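Long-range contacts in 28 kDa product (Pseudomonas syringae pv. phaseolicola, PDB 1UKF), which acts inside infected plant cells as a papain-like cysteine protease and avirulence factor that is recognised by resistant hosts: residues 18-24 and 50-55; 23-27 and 81-87; 109-114 and 160-164; 145-150 and 167-171. One frame throughout, in Å; residues are numbered along the deposited sequence.

Contact 1 of 4, residues 18-24 and 50-55; sequences CAGLSTE and RGSERH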
loop_
_atom_site.group_PDB
_atom_site.type_symbol
_atom_site.label_atom_id
_atom_site.label_comp_id
_atom_site.label_asym_id
_atom_site.label_seq_id
_atom_site.Cartn_x
_atom_site.Cartn_y
_atom_site.Cartn_z
ATOM N N CYS A 18 -0.407 -6.485 -6.852
ATOM C CA CYS A 18 -0.579 -5.432 -5.854
ATOM C C CYS A 18 0.524 -4.390 -5.707
ATOM O O CYS A 18 0.224 -3.195 -5.643
ATOM C CB CYS A 18 -0.911 -6.038 -4.481
ATOM S SG CYS A 18 0.112 -7.416 -3.911
ATOM N N ALA A 19 1.786 -4.810 -5.653
ATOM C CA ALA A 19 2.869 -3.843 -5.514
ATOM C C ALA A 19 2.907 -2.905 -6.720
ATOM O O ALA A 19 3.083 -1.695 -6.565
ATOM C CB ALA A 19 4.207 -4.559 -5.351
ATOM N N GLY A 20 2.747 -3.469 -7.915
ATOM C CA GLY A 20 2.756 -2.665 -9.125
ATOM C C GLY A 20 1.586 -1.697 -9.192
ATOM O O GLY A 20 1.766 -0.528 -9.537
ATOM N N LEU A 21 0.384 -2.178 -8.879
ATOM C CA LEU A 21 -0.805 -1.331 -8.888
ATOM C C LEU A 21 -0.697 -0.233 -7.837
ATOM O O LEU A 21 -1.070 0.914 -8.091
ATOM C CB LEU A 21 -2.060 -2.164 -8.615
ATOM C CG LEU A 21 -2.530 -3.096 -9.736
ATOM C CD1 LEU A 21 -3.609 -4.030 -9.205
ATOM C CD2 LEU A 21 -3.055 -2.273 -10.913
ATOM N N SER A 22 -0.192 -0.581 -6.657
ATOM C CA SER A 22 -0.046 0.388 -5.580
ATOM C C SER A 22 0.940 1.479 -5.971
ATOM O O SER A 22 0.729 2.655 -5.663
ATOM C CB SER A 22 0.411 -0.307 -4.296
ATOM O OG SER A 22 -0.621 -1.137 -3.796
ATOM N N THR A 23 2.016 1.096 -6.652
ATOM C CA THR A 23 3.002 2.082 -7.072
ATOM C C THR A 23 2.420 2.968 -8.174
ATOM O O THR A 23 2.656 4.178 -8.186
ATOM C CB THR A 23 4.302 1.404 -7.546
ATOM O OG1 THR A 23 4.839 0.621 -6.470
ATOM C CG2 THR A 23 5.339 2.447 -7.942
ATOM N N GLU A 24 1.646 2.383 -9.087
ATOM C CA GLU A 24 1.019 3.171 -10.149
ATOM C C GLU A 24 0.065 4.176 -9.495
ATOM O O GLU A 24 -0.004 5.333 -9.905
ATOM C CB GLU A 24 0.263 2.252 -11.120
ATOM C CG GLU A 24 -0.575 2.961 -12.194
ATOM C CD GLU A 24 0.246 3.747 -13.205
ATOM O OE1 GLU A 24 1.489 3.626 -13.222
ATOM O OE2 GLU A 24 -0.368 4.490 -14.003
ATOM N N ARG A 50 -0.080 -0.733 -16.876
ATOM C CA ARG A 50 1.082 -0.050 -16.321
ATOM C C ARG A 50 1.418 -0.678 -14.969
ATOM O O ARG A 50 2.588 -0.903 -14.649
ATOM C CB ARG A 50 0.803 1.446 -16.146
ATOM C CG ARG A 50 2.054 2.285 -15.945
ATOM C CD ARG A 50 2.875 2.359 -17.226
ATOM N NE ARG A 50 4.181 2.979 -17.014
ATOM C CZ ARG A 50 5.183 2.410 -16.353
ATOM N NH1 ARG A 50 5.037 1.198 -15.833
ATOM N NH2 ARG A 50 6.334 3.054 -16.209
ATOM N N GLY A 51 0.385 -0.961 -14.181
ATOM C CA GLY A 51 0.592 -1.574 -12.882
ATOM C C GLY A 51 1.232 -2.938 -13.039
ATOM O O GLY A 51 2.097 -3.323 -12.253
ATOM N N SER A 52 0.812 -3.679 -14.058
ATOM C CA SER A 52 1.375 -4.998 -14.308
ATOM C C SER A 52 2.856 -4.870 -14.656
ATOM O O SER A 52 3.684 -5.656 -14.189
ATOM C CB SER A 52 0.623 -5.690 -15.450
ATOM O OG SER A 52 1.157 -6.977 -15.701
ATOM N N GLU A 53 3.188 -3.871 -15.469
ATOM C CA GLU A 53 4.574 -3.630 -15.861
ATOM C C GLU A 53 5.406 -3.291 -14.628
ATOM O O GLU A 53 6.530 -3.768 -14.476
ATOM C CB GLU A 53 4.659 -2.477 -16.862
ATOM C CG GLU A 53 4.004 -2.744 -18.203
ATOM C CD GLU A 53 4.191 -1.586 -19.163
ATOM O OE1 GLU A 53 5.357 -1.223 -19.431
ATOM O OE2 GLU A 53 3.178 -1.036 -19.645
ATOM N N ARG A 54 4.863 -2.453 -13.750
ATOM C CA ARG A 54 5.583 -2.097 -12.537
ATOM C C ARG A 54 5.735 -3.327 -11.654
ATOM O O ARG A 54 6.766 -3.506 -11.005
ATOM C CB ARG A 54 4.850 -1.000 -11.762
ATOM C CG ARG A 54 4.764 0.335 -12.489
ATOM C CD ARG A 54 4.212 1.420 -11.571
ATOM N NE ARG A 54 3.872 2.647 -12.290
ATOM C CZ ARG A 54 4.756 3.518 -12.767
ATOM N NH1 ARG A 54 6.056 3.317 -12.604
ATOM N NH2 ARG A 54 4.333 4.595 -13.421
ATOM N N HIS A 55 4.719 -4.184 -11.626
ATOM C CA HIS A 55 4.816 -5.374 -10.802
ATOM C C HIS A 55 5.917 -6.290 -11.332
ATOM O O HIS A 55 6.529 -7.044 -10.572
ATOM C CB HIS A 55 3.487 -6.125 -10.750
ATOM C CG HIS A 55 3.365 -7.014 -9.556
ATOM N ND1 HIS A 55 3.214 -6.516 -8.280
ATOM C CD2 HIS A 55 3.466 -8.358 -9.430
ATOM C CE1 HIS A 55 3.233 -7.517 -7.418
ATOM N NE2 HIS A 55 3.386 -8.645 -8.089
#
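Two ionic hydrogen bonds onto a single carboxylate oxygen clamp the helix that carries the catalytic cysteine of this papain-like fold to the long helix 46-67: Arg-54 NE lies 2.7 Å and Arg-54 NH2 3.0 Å from Glu-24 OE1, the oxygen meeting the guanidinium at its edge. The other oxygen, OE2, is bonded to His-40 NE2, so both carboxylate oxygens of this buried acid have partners. At the opposite end of the interface, the amide of Gly-20, two residues after the active-site nucleophile Cys-18, donates to His-55 ND1 (N to ND1 3.1 Å). An amide in the first turn of a helix has no carbonyl of a preceding helical turn to bond to, and the imidazole of His-55 supplies the acceptor. Between these polar ends the backbones are in direct contact. The axes of the two short segments cross at 120° only 6.8 Å apart, and Gly-20 CA and His-55 CA are separated by 3.8 Å. Glycines permit this: a CB on Gly-20 would strike Gly-51 O and His-55 N, and one on Gly-51 would strike Leu-21 CD2. Thr-23 CG2 packs on Arg-54 CD at 3.9 Å, while Gly-20 CA makes a CA-H...O contact of 3.3 Å with Gly-51 O.

Contact 2 of 4, residues 23-27 and 81-87; sequences TEWLV and VIEDAGF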
loop_
_atom_site.group_PDB
_atom_site.type_symbol
_atom_site.label_atom_id
_atom_site.label_comp_id
_atom_site.label_asym_id
_atom_site.label_seq_id
_atom_site.Cartn_x
_atom_site.Cartn_y
_atom_site.Cartn_z
ATOM N N THR A 23 2.016 1.096 -6.652
ATOM C CA THR A 23 3.002 2.082 -7.072
ATOM C C THR A 23 2.420 2.968 -8.174
ATOM O O THR A 23 2.656 4.178 -8.186
ATOM C CB THR A 23 4.302 1.404 -7.546
ATOM O OG1 THR A 23 4.839 0.621 -6.470
ATOM C CG2 THR A 23 5.339 2.447 -7.942
ATOM N N GLU A 24 1.646 2.383 -9.087
ATOM C CA GLU A 24 1.019 3.171 -10.149
ATOM C C GLU A 24 0.065 4.176 -9.495
ATOM O O GLU A 24 -0.004 5.333 -9.905
ATOM C CB GLU A 24 0.263 2.252 -11.120
ATOM C CG GLU A 24 -0.575 2.961 -12.194
ATOM C CD GLU A 24 0.246 3.747 -13.205
ATOM O OE1 GLU A 24 1.489 3.626 -13.222
ATOM O OE2 GLU A 24 -0.368 4.490 -14.003
ATOM N N TRP A 25 -0.658 3.742 -8.467
ATOM C CA TRP A 25 -1.573 4.647 -7.775
ATOM C C TRP A 25 -0.775 5.792 -7.150
ATOM O O TRP A 25 -1.193 6.947 -7.211
ATOM C CB TRP A 25 -2.350 3.907 -6.680
ATOM C CG TRP A 25 -3.322 4.791 -5.946
ATOM C CD1 TRP A 25 -4.604 5.092 -6.313
ATOM C CD2 TRP A 25 -3.076 5.504 -4.729
ATOM N NE1 TRP A 25 -5.172 5.947 -5.399
ATOM C CE2 TRP A 25 -4.256 6.217 -4.415
ATOM C CE3 TRP A 25 -1.974 5.611 -3.871
ATOM C CZ2 TRP A 25 -4.366 7.023 -3.277
ATOM C CZ3 TRP A 25 -2.081 6.411 -2.740
ATOM C CH2 TRP A 25 -3.269 7.105 -2.452
ATOM N N LEU A 26 0.371 5.481 -6.546
ATOM C CA LEU A 26 1.194 6.517 -5.933
ATOM C C LEU A 26 1.602 7.565 -6.960
ATOM O O LEU A 26 1.581 8.764 -6.673
ATOM C CB LEU A 26 2.450 5.911 -5.298
ATOM C CG LEU A 26 2.285 5.242 -3.929
ATOM C CD1 LEU A 26 3.593 4.579 -3.512
ATOM C CD2 LEU A 26 1.868 6.284 -2.896
ATOM N N VAL A 27 1.964 7.113 -8.157
ATOM C CA VAL A 27 2.380 8.025 -9.215
ATOM C C VAL A 27 1.279 9.003 -9.611
ATOM O O VAL A 27 1.548 10.185 -9.824
ATOM C CB VAL A 27 2.844 7.249 -10.468
ATOM C CG1 VAL A 27 3.103 8.216 -11.622
ATOM C CG2 VAL A 27 4.110 6.467 -10.146
ATOM N N VAL A 81 10.752 -1.246 -7.052
ATOM C CA VAL A 81 9.576 -0.773 -7.767
ATOM C C VAL A 81 9.292 0.705 -7.520
ATOM O O VAL A 81 8.859 1.408 -8.434
ATOM C CB VAL A 81 8.320 -1.635 -7.446
ATOM C CG1 VAL A 81 7.853 -1.412 -6.018
ATOM C CG2 VAL A 81 7.211 -1.317 -8.443
ATOM N N ILE A 82 9.550 1.204 -6.314
ATOM C CA ILE A 82 9.291 2.622 -6.089
ATOM C C ILE A 82 10.366 3.491 -6.741
ATOM O O ILE A 82 10.071 4.592 -7.206
ATOM C CB ILE A 82 9.123 2.967 -4.570
ATOM C CG1 ILE A 82 10.418 2.740 -3.792
ATOM C CG2 ILE A 82 7.984 2.145 -3.989
ATOM C CD1 ILE A 82 11.326 3.959 -3.753
ATOM N N GLU A 83 11.602 3.003 -6.805
ATOM C CA GLU A 83 12.665 3.778 -7.446
ATOM C C GLU A 83 12.425 3.833 -8.953
ATOM O O GLU A 83 12.706 4.843 -9.598
ATOM C CB GLU A 83 14.038 3.173 -7.158
ATOM C CG GLU A 83 14.419 3.224 -5.693
ATOM C CD GLU A 83 15.862 2.841 -5.446
ATOM O OE1 GLU A 83 16.386 1.984 -6.189
ATOM O OE2 GLU A 83 16.465 3.388 -4.500
ATOM N N ASP A 84 11.896 2.747 -9.507
ATOM C CA ASP A 84 11.601 2.682 -10.933
ATOM C C ASP A 84 10.547 3.727 -11.288
ATOM O O ASP A 84 10.510 4.225 -12.416
ATOM C CB ASP A 84 11.079 1.291 -11.301
ATOM C CG ASP A 84 10.611 1.202 -12.743
ATOM O OD1 ASP A 84 11.465 1.241 -13.654
ATOM O OD2 ASP A 84 9.387 1.096 -12.966
ATOM N N ALA A 85 9.693 4.051 -10.320
ATOM C CA ALA A 85 8.625 5.025 -10.509
ATOM C C ALA A 85 9.082 6.464 -10.282
ATOM O O ALA A 85 8.280 7.396 -10.368
ATOM C CB ALA A 85 7.460 4.699 -9.581
ATOM N N GLY A 86 10.364 6.645 -9.987
ATOM C CA GLY A 86 10.883 7.986 -9.774
ATOM C C GLY A 86 10.955 8.443 -8.329
ATOM O O GLY A 86 11.276 9.602 -8.057
ATOM N N PHE A 87 10.651 7.543 -7.399
ATOM C CA PHE A 87 10.698 7.874 -5.979
ATOM C C PHE A 87 12.011 7.412 -5.375
ATOM O O PHE A 87 12.767 6.660 -5.988
ATOM C CB PHE A 87 9.585 7.174 -5.189
ATOM C CG PHE A 87 8.194 7.514 -5.635
ATOM C CD1 PHE A 87 7.455 6.605 -6.382
ATOM C CD2 PHE A 87 7.606 8.723 -5.275
ATOM C CE1 PHE A 87 6.146 6.888 -6.764
ATOM C CE2 PHE A 87 6.294 9.017 -5.653
ATOM C CZ PHE A 87 5.563 8.096 -6.398
#
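In the helical part of the papain-like fold, the second half of helix 18-27 rests against the C-terminal end of helix 73-84, which closes in a Schellman motif. The contact between the two segments is one of side-chain packing. Thr-23 and Leu-26 point their CA-to-CB bonds at the other segment, as do Ala-85 and Phe-87.

Among the apolar contacts, Val-27 CG2 touches two partners, 3.8 Å from Ala-85 CB and 4.0 Å from Phe-87 CE1, and Leu-26 CB meets the tip of the same ring, 4.0 Å from Phe-87 CZ. The ring thus spans two successive residues of the helix, and its side chain also touches Val-186 of strand 178-187, linking helix to sheet. Thr-23 contributes by van der Waals contact alone: its hydroxyl is bonded within its own helix to Ala-19 O, and Thr-23 OG1 lies 3.6 Å from Val-81 CG2.

The backbone bonds of the Schellman motif shape the helix end. Phe-87 N reaches back to Ile-82 O at 3.0 Å and Gly-86 N to Glu-83 O at 3.0 Å, with Gly-86 at a positive phi of 96°, where a side chain would jam against the preceding carbonyl. This turn swings Phe-87 back toward helix 18-27, while Ala-85 CB, one residue before the glycine, sits 3.5 Å from Thr-23 CG2.

Contact 3 of 4, residues 109-114 and 160-164; sequences VAHDVA and APQLI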
loop_
_atom_site.group_PDB
_atom_site.type_symbol
_atom_site.label_atom_id
_atom_site.label_comp_id
_atom_site.label_asym_id
_atom_site.label_seq_id
_atom_site.Cartn_x
_atom_site.Cartn_y
_atom_site.Cartn_z
ATOM N N VAL A 109 0.901 3.009 12.931
ATOM C CA VAL A 109 1.065 3.185 11.495
ATOM C C VAL A 109 0.554 4.556 11.057
ATOM O O VAL A 109 1.184 5.228 10.245
ATOM C CB VAL A 109 0.331 2.071 10.711
ATOM C CG1 VAL A 109 0.415 2.343 9.213
ATOM C CG2 VAL A 109 0.958 0.718 11.029
ATOM N N ALA A 110 -0.582 4.975 11.605
ATOM C CA ALA A 110 -1.154 6.273 11.262
ATOM C C ALA A 110 -0.193 7.403 11.618
ATOM O O ALA A 110 -0.052 8.371 10.870
ATOM C CB ALA A 110 -2.480 6.470 11.988
ATOM N N HIS A 111 0.464 7.284 12.766
ATOM C CA HIS A 111 1.412 8.305 13.193
ATOM C C HIS A 111 2.545 8.421 12.181
ATOM O O HIS A 111 3.096 9.504 11.967
ATOM C CB HIS A 111 1.987 7.961 14.568
ATOM C CG HIS A 111 3.042 8.915 15.034
ATOM N ND1 HIS A 111 2.783 10.245 15.291
ATOM C CD2 HIS A 111 4.361 8.734 15.278
ATOM C CE1 HIS A 111 3.899 10.841 15.675
ATOM N NE2 HIS A 111 4.871 9.946 15.675
ATOM N N ASP A 112 2.886 7.301 11.551
ATOM C CA ASP A 112 3.963 7.292 10.570
ATOM C C ASP A 112 3.535 7.754 9.179
ATOM O O ASP A 112 4.278 8.469 8.506
ATOM C CB ASP A 112 4.566 5.887 10.430
ATOM C CG ASP A 112 5.151 5.359 11.726
ATOM O OD1 ASP A 112 5.759 6.149 12.477
ATOM O OD2 ASP A 112 5.020 4.142 11.979
ATOM N N VAL A 113 2.337 7.358 8.757
ATOM C CA VAL A 113 1.876 7.674 7.410
ATOM C C VAL A 113 0.920 8.841 7.232
ATOM O O VAL A 113 0.849 9.420 6.146
ATOM C CB VAL A 113 1.248 6.416 6.747
ATOM C CG1 VAL A 113 2.209 5.240 6.868
ATOM C CG2 VAL A 113 -0.093 6.080 7.390
ATOM N N ALA A 114 0.183 9.186 8.281
ATOM C CA ALA A 114 -0.764 10.288 8.198
ATOM C C ALA A 114 -0.138 11.619 8.603
ATOM O O ALA A 114 -0.586 12.269 9.548
ATOM C CB ALA A 114 -1.984 9.995 9.063
ATOM N N ALA A 160 -7.300 8.804 10.552
ATOM C CA ALA A 160 -6.469 7.789 9.915
ATOM C C ALA A 160 -6.305 6.526 10.771
ATOM O O ALA A 160 -6.304 5.418 10.246
ATOM C CB ALA A 160 -5.103 8.372 9.566
ATOM N N PRO A 161 -6.154 6.673 12.099
ATOM C CA PRO A 161 -6.002 5.468 12.923
ATOM C C PRO A 161 -7.201 4.530 12.798
ATOM O O PRO A 161 -7.046 3.309 12.808
ATOM C CB PRO A 161 -5.870 6.032 14.336
ATOM C CG PRO A 161 -5.198 7.344 14.110
ATOM C CD PRO A 161 -5.930 7.889 12.902
ATOM N N GLN A 162 -8.392 5.115 12.687
ATOM C CA GLN A 162 -9.626 4.348 12.572
ATOM C C GLN A 162 -9.701 3.646 11.225
ATOM O O GLN A 162 -10.149 2.505 11.135
ATOM C CB GLN A 162 -10.832 5.265 12.752
ATOM N N LEU A 163 -9.264 4.336 10.177
ATOM C CA LEU A 163 -9.276 3.763 8.838
ATOM C C LEU A 163 -8.306 2.589 8.766
ATOM O O LEU A 163 -8.658 1.512 8.288
ATOM C CB LEU A 163 -8.905 4.834 7.805
ATOM C CG LEU A 163 -8.586 4.397 6.369
ATOM C CD1 LEU A 163 -9.604 3.381 5.872
ATOM C CD2 LEU A 163 -8.568 5.630 5.474
ATOM N N ILE A 164 -7.088 2.785 9.259
ATOM C CA ILE A 164 -6.104 1.714 9.229
ATOM C C ILE A 164 -6.547 0.529 10.089
ATOM O O ILE A 164 -6.391 -0.623 9.682
ATOM C CB ILE A 164 -4.724 2.225 9.681
ATOM C CG1 ILE A 164 -4.276 3.347 8.740
ATOM C CG2 ILE A 164 -3.710 1.082 9.672
ATOM C CD1 ILE A 164 -2.985 4.018 9.143
#
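Ala-160, at the start of helix 160-173, presents its methyl group to the end of helix 102-113, with its CB 3.6 Å from Ala-114 CB and 4.0 Å from Ala-110 CB. Pro-161 follows, and its ring lies beside Ala-110, Pro-161 CG being 3.6 Å from Ala-110 CB; here the backbones come closest, with Pro-161 CA and Ala-110 CA 5.2 Å apart. One turn after Ala-160, Ile-164 reaches across with its extended side chain. Its CD1 ends among Val-109 CG1 at 3.8 Å, Ala-110 CB at 3.8 Å and Val-113 CG2 at 4.0 Å, so that one methyl touches three residues of the helix. The axes of the two short helical segments cross at 121° with a closest approach of 9.1 Å, and the small side chains of Ala-110, Ala-114 and Ala-160 meet directly through their CB atoms. Both helices pack on the sheet of the papain-like fold: Val-113 touches His-120 and Leu-122 of strand 119-126, and both Val-113 and Ala-160 meet Phe-143 of strand 142-147.

Contact 4 of 4, residues 145-150 and 167-171; sequences LFDPNL and LIDHY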
loop_
_atom_site.group_PDB
_atom_site.type_symbol
_atom_site.label_atom_id
_atom_site.label_comp_id
_atom_site.label_asym_id
_atom_site.label_seq_id
_atom_site.Cartn_x
_atom_site.Cartn_y
_atom_site.Cartn_z
ATOM N N LEU A 145 -5.807 6.384 0.995
ATOM C CA LEU A 145 -5.250 5.043 1.074
ATOM C C LEU A 145 -5.862 4.178 -0.017
ATOM O O LEU A 145 -7.078 4.177 -0.219
ATOM C CB LEU A 145 -5.507 4.428 2.454
ATOM C CG LEU A 145 -4.904 3.035 2.677
ATOM C CD1 LEU A 145 -4.562 2.856 4.144
ATOM C CD2 LEU A 145 -5.872 1.958 2.200
ATOM N N PHE A 146 -5.010 3.450 -0.728
ATOM C CA PHE A 146 -5.454 2.572 -1.802
ATOM C C PHE A 146 -5.039 1.134 -1.535
ATOM O O PHE A 146 -3.861 0.847 -1.301
ATOM C CB PHE A 146 -4.864 3.035 -3.144
ATOM C CG PHE A 146 -4.979 2.012 -4.253
ATOM C CD1 PHE A 146 -6.223 1.629 -4.750
ATOM C CD2 PHE A 146 -3.838 1.434 -4.798
ATOM C CE1 PHE A 146 -6.322 0.686 -5.773
ATOM C CE2 PHE A 146 -3.929 0.492 -5.821
ATOM C CZ PHE A 146 -5.174 0.120 -6.307
ATOM N N ASP A 147 -6.018 0.238 -1.549
ATOM C CA ASP A 147 -5.763 -1.186 -1.369
ATOM C C ASP A 147 -6.264 -1.821 -2.664
ATOM O O ASP A 147 -7.458 -1.781 -2.952
ATOM C CB ASP A 147 -6.561 -1.745 -0.193
ATOM C CG ASP A 147 -6.305 -3.224 0.027
ATOM O OD1 ASP A 147 -5.982 -3.928 -0.952
ATOM O OD2 ASP A 147 -6.439 -3.689 1.182
ATOM N N PRO A 148 -5.360 -2.406 -3.465
ATOM C CA PRO A 148 -5.748 -3.039 -4.731
ATOM C C PRO A 148 -6.936 -4.008 -4.647
ATOM O O PRO A 148 -7.672 -4.167 -5.621
ATOM C CB PRO A 148 -4.464 -3.735 -5.171
ATOM C CG PRO A 148 -3.387 -2.831 -4.632
ATOM C CD PRO A 148 -3.903 -2.495 -3.248
ATOM N N ASN A 149 -7.119 -4.660 -3.500
ATOM C CA ASN A 149 -8.225 -5.603 -3.329
ATOM C C ASN A 149 -9.566 -4.931 -3.069
ATOM O O ASN A 149 -10.613 -5.537 -3.300
ATOM C CB ASN A 149 -7.990 -6.542 -2.135
ATOM C CG ASN A 149 -6.860 -7.524 -2.351
ATOM O OD1 ASN A 149 -6.624 -8.000 -3.460
ATOM N ND2 ASN A 149 -6.172 -7.864 -1.266
ATOM N N LEU A 150 -9.535 -3.683 -2.602
ATOM C CA LEU A 150 -10.752 -2.978 -2.209
ATOM C C LEU A 150 -11.085 -1.659 -2.888
ATOM O O LEU A 150 -12.257 -1.370 -3.140
ATOM C CB LEU A 150 -10.710 -2.747 -0.696
ATOM C CG LEU A 150 -10.541 -4.007 0.160
ATOM C CD1 LEU A 150 -10.129 -3.624 1.570
ATOM C CD2 LEU A 150 -11.841 -4.800 0.165
ATOM N N LEU A 167 -8.947 -1.527 8.192
ATOM C CA LEU A 167 -8.339 -2.350 7.158
ATOM C C LEU A 167 -7.748 -3.614 7.778
ATOM O O LEU A 167 -7.912 -4.711 7.248
ATOM C CB LEU A 167 -7.248 -1.562 6.430
ATOM C CG LEU A 167 -6.768 -2.194 5.124
ATOM C CD1 LEU A 167 -7.927 -2.260 4.138
ATOM C CD2 LEU A 167 -5.628 -1.376 4.536
ATOM N N ILE A 168 -7.057 -3.458 8.901
ATOM C CA ILE A 168 -6.467 -4.602 9.581
ATOM C C ILE A 168 -7.561 -5.577 10.017
ATOM O O ILE A 168 -7.438 -6.785 9.817
ATOM C CB ILE A 168 -5.666 -4.167 10.828
ATOM C CG1 ILE A 168 -4.493 -3.280 10.408
ATOM C CG2 ILE A 168 -5.159 -5.397 11.583
ATOM C CD1 ILE A 168 -3.499 -3.960 9.486
ATOM N N ASP A 169 -8.631 -5.051 10.606
ATOM C CA ASP A 169 -9.726 -5.903 11.059
ATOM C C ASP A 169 -10.380 -6.616 9.884
ATOM O O ASP A 169 -10.828 -7.756 10.011
ATOM C CB ASP A 169 -10.779 -5.088 11.812
ATOM C CG ASP A 169 -10.258 -4.525 13.119
ATOM O OD1 ASP A 169 -9.347 -5.135 13.714
ATOM O OD2 ASP A 169 -10.776 -3.477 13.554
ATOM N N HIS A 170 -10.437 -5.937 8.742
ATOM C CA HIS A 170 -11.026 -6.516 7.541
ATOM C C HIS A 170 -10.300 -7.805 7.177
ATOM O O HIS A 170 -10.924 -8.847 6.963
ATOM C CB HIS A 170 -10.923 -5.533 6.373
ATOM C CG HIS A 170 -11.231 -6.144 5.041
ATOM N ND1 HIS A 170 -12.515 -6.428 4.630
ATOM C CD2 HIS A 170 -10.416 -6.562 4.044
ATOM C CE1 HIS A 170 -12.478 -6.994 3.437
ATOM N NE2 HIS A 170 -11.217 -7.087 3.060
ATOM N N TYR A 171 -8.977 -7.737 7.101
ATOM C CA TYR A 171 -8.205 -8.914 6.748
ATOM C C TYR A 171 -8.237 -9.983 7.829
ATOM O O TYR A 171 -8.349 -11.169 7.523
ATOM C CB TYR A 171 -6.768 -8.526 6.400
ATOM C CG TYR A 171 -6.676 -7.909 5.023
ATOM C CD1 TYR A 171 -6.554 -6.531 4.849
ATOM C CD2 TYR A 171 -6.790 -8.706 3.884
ATOM C CE1 TYR A 171 -6.551 -5.963 3.570
ATOM C CE2 TYR A 171 -6.789 -8.151 2.610
ATOM C CZ TYR A 171 -6.672 -6.783 2.459
ATOM O OH TYR A 171 -6.696 -6.244 1.190
#
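Asp-147, the acid of the Cys-His-Asp catalytic triad, ends a strand of the papain-like fold and has partners on both carboxylate oxygens. OD1 accepts from the ring NE2 of His-132 and from the backbone amide of Asn-149 (Asp-147 OD1 to Asn-149 N 2.9 Å), which makes an Asx turn. OD2 receives the hydroxyl hydrogen of Tyr-171, with Tyr-171 OH to Asp-147 OD2 only 2.6 Å. That hydroxyl is in turn an acceptor: Asn-149 ND2 donates to Tyr-171 OH at 3.0 Å and a nearly straight 167°. The amide oxygen of Asn-149 is bonded to Asn-13 ND2. Through Tyr-171, helix 160-173 reaches the triad and probably helps to hold the aspartate that is bonded to His-132. Leucines pack beside this polar chain. Leu-145 CD2 is 4.1 Å from Leu-167 CD2, and Leu-167 CD1 lies 3.6 Å from Leu-150 CD1 and also from Asp-147 OD2. In a CH-pi contact, Leu-150 CD1 sits over one face of the His-170 ring, 4.2 Å from its centroid.

In the fold
Contacts 1 and 2 start from the same helix, 18-27, sharing Thr-23 and Glu-24, and their centres are about 8 Å apart; Arg-54 of contact 1 touches Val-27, Val-81 and Ala-85 of contact 2. Both close before contacts 3 and 4 open. Those two alternate along the chain, their centres about 13 Å apart, and share helix 160-173, which packs on the antiparallel sheet. Contacts 1 and 3 sit on opposite sides of the chain's centre, centres about 23 Å apart. Contact 4 joins helix 18-27 to the sheet and to helix 160-173: Pro-148 packs on Cys-18 and Ser-22 of contact 1, and Phe-146 stacks on Trp-25. Nucleophile helix and acid-bearing strand thus meet, with His-132 from the adjoining strand completing the triad.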